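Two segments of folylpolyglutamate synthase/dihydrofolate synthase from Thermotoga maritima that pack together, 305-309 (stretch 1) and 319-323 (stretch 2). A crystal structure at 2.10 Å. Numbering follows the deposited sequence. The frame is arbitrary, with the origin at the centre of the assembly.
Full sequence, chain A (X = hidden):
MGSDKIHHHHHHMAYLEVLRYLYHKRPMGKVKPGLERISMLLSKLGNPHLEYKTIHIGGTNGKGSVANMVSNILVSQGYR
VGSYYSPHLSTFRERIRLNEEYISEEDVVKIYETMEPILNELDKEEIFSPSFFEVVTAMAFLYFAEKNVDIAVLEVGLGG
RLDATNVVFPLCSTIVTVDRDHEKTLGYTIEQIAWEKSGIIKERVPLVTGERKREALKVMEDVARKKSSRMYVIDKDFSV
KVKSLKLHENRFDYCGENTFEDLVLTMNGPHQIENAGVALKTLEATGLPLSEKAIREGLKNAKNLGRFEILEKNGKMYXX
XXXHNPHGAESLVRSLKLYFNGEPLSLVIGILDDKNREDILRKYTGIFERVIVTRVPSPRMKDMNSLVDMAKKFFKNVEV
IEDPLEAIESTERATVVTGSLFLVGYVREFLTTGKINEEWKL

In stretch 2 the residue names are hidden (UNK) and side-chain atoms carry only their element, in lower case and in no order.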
# COMPACT_ATOMS: atom_id res chain seq x y z
N LEU A 305 3.94 -0.09 5.04
CA LEU A 305 3.53 -0.49 6.39
C LEU A 305 2.89 -1.87 6.39
O LEU A 305 2.03 -2.18 5.55
CB LEU A 305 2.58 0.53 7.02
CG LEU A 305 2.92 2.02 7.01
CD1 LEU A 305 1.73 2.76 7.57
CD2 LEU A 305 4.20 2.36 7.74
N GLY A 306 3.33 -2.70 7.33
CA GLY A 306 2.78 -4.03 7.52
C GLY A 306 3.06 -4.98 6.38
O GLY A 306 2.45 -6.02 6.30
N ARG A 307 4.00 -4.61 5.51
CA ARG A 307 4.32 -5.41 4.39
C ARG A 307 5.75 -5.87 4.62
O ARG A 307 6.69 -5.27 4.14
CB ARG A 307 4.18 -4.56 3.15
CG ARG A 307 2.71 -4.05 2.89
CD ARG A 307 1.86 -4.94 1.98
NE ARG A 307 2.76 -5.90 1.37
CZ ARG A 307 2.66 -6.40 0.15
NH1 ARG A 307 1.65 -6.09 -0.65
NH2 ARG A 307 3.58 -7.25 -0.26
N PHE A 308 5.88 -6.95 5.36
CA PHE A 308 7.17 -7.54 5.76
C PHE A 308 8.02 -6.46 6.31
O PHE A 308 9.15 -6.22 5.87
CB PHE A 308 7.91 -8.31 4.66
CG PHE A 308 9.00 -9.21 5.20
CD1 PHE A 308 8.67 -10.29 6.01
CD2 PHE A 308 10.34 -8.96 4.96
CE1 PHE A 308 9.64 -11.11 6.52
CE2 PHE A 308 11.31 -9.78 5.49
CZ PHE A 308 10.94 -10.85 6.29
N GLU A 309 7.39 -5.83 7.29
CA GLU A 309 7.93 -4.72 8.00
C GLU A 309 8.56 -5.26 9.24
O GLU A 309 7.88 -5.93 10.02
CB GLU A 309 6.81 -3.77 8.42
CG GLU A 309 7.28 -2.36 8.47
CD GLU A 309 6.35 -1.46 9.19
OE1 GLU A 309 5.15 -1.79 9.27
OE2 GLU A 309 6.85 -0.42 9.67
N UNK A 319 8.23 -8.87 13.18
CA UNK A 319 7.98 -8.98 11.76
C UNK A 319 6.48 -8.77 11.60
O UNK A 319 5.70 -9.63 11.96
c UNK A 319 8.23 -10.39 9.69
c UNK A 319 8.45 -10.33 11.21
c UNK A 319 9.96 -10.51 11.48
c UNK A 319 10.35 -11.20 12.80
N UNK A 320 6.11 -7.59 11.12
CA UNK A 320 4.72 -7.22 10.96
C UNK A 320 4.40 -7.51 9.52
O UNK A 320 4.93 -6.89 8.61
c UNK A 320 5.00 -5.29 12.67
c UNK A 320 4.49 -5.73 11.28
c UNK A 320 4.27 -6.00 13.77
c UNK A 320 4.96 -3.77 12.86
N UNK A 321 3.52 -8.48 9.30
CA UNK A 321 3.08 -8.77 7.97
C UNK A 321 1.63 -9.09 7.97
O UNK A 321 1.20 -10.05 8.63
c UNK A 321 3.68 -10.07 5.90
o UNK A 321 2.60 -10.45 5.38
c UNK A 321 3.88 -9.93 7.40
o UNK A 321 4.66 -9.80 5.16
N UNK A 322 0.88 -8.34 7.18
CA UNK A 322 -0.55 -8.50 7.12
C UNK A 322 -1.07 -9.69 6.34
O UNK A 322 -2.29 -9.75 6.14
N UNK A 323 -0.19 -10.58 5.85
CA UNK A 323 -0.57 -11.82 5.18
C UNK A 323 -1.85 -12.35 5.81
O UNK A 323 -1.94 -12.42 7.04
c UNK A 323 0.54 -12.87 5.32

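Position 319 carries four side-chain carbons and no heteroatom. The carbon bonded to CA forks at once into a single carbon and an arm two carbons long. One carbon, the short arm, lies 3.5 Å from CE1 of Phe308, an apolar contact that approaches the ring obliquely. A fork at the first carbon with unequal arms is the signature of isoleucine, so this is Ile319, and the carbon at the phenylalanine is CG2. Its CA–CB bond runs sideways to stretch 1 and the longer arm leads away, so the short branch is the one that meets the phenylalanine. The backbone contributes as well: CA of Ile319 makes a CH···O contact with O of Glu309 at 3.5 Å.

Position 320 also has four carbons, but here the first is unbranched and the fork comes at the second, into two single carbons. Its main chain does the most regular work of the contact. N of 320 donates to O of Glu309 at 2.7 Å, and O of 320 accepts from N of Glu309 at 3.0 Å, both nearly straight, which defines one antiparallel, hydrogen-bonded bridge pair. The fork at the second carbon makes it leucine, Leu320, in the m,t rotamer. In such a pair the two side chains leave the sheet on the same face, and CD1 of Leu320 comes within 4.1 Å of OE1 of Glu309. That carboxylate is not left unpaired beside the aliphatic chain: OE1 of Glu309 accepts from N of Gly306 at 2.8 Å, and both its oxygens are hydrogen-bonded elsewhere in the structure.

At position 321 there are two carbons, the second bearing two oxygens. The CA–CB bond points sideways, but the end of the side chain comes nearer to stretch 1: one oxygen lies 3.1 Å from N of Phe308 and near the plane of that residue's ring, at its edge. This short carboxylate reads as aspartate, Asp321, and that oxygen is OD1. The other oxygen, OD2 of Asp321, accepts from the backbone N of position 323 at 2.8 Å, tying down the turn that follows. CA of Asp321 adds a CH···O contact to O of Gly306 at 3.3 Å.

Position 322 has no side-chain atoms. Its N donates to O of Gly306 at 2.9 Å. It is glycine, Gly322. A CB at 322 would point toward stretch 1 and sit 3.8 Å from O of Gly306.

Position 323 has one side-chain carbon, makes no contact with stretch 1, and is alanine, Ala323. Its role here is to offer its N to Asp321.

The rule to take away is that the backbone hydrogen bonds hold the register, and side chains add contacts around it. Three main-chain hydrogen bonds hold the stretches together, two in the Glu309–Leu320 pair and one from Gly322 to Gly306. Stretch 1 has positive phi at Gly306, an anchor where this suits glycine, and again at Phe308, between the anchors. Two carboxylates, Glu309 and Asp321, each brace a backbone N of their own stretch, while Phe308 and Ile319 supply the apolar contact.

Stretch 2, residues 319-323: ILDGA
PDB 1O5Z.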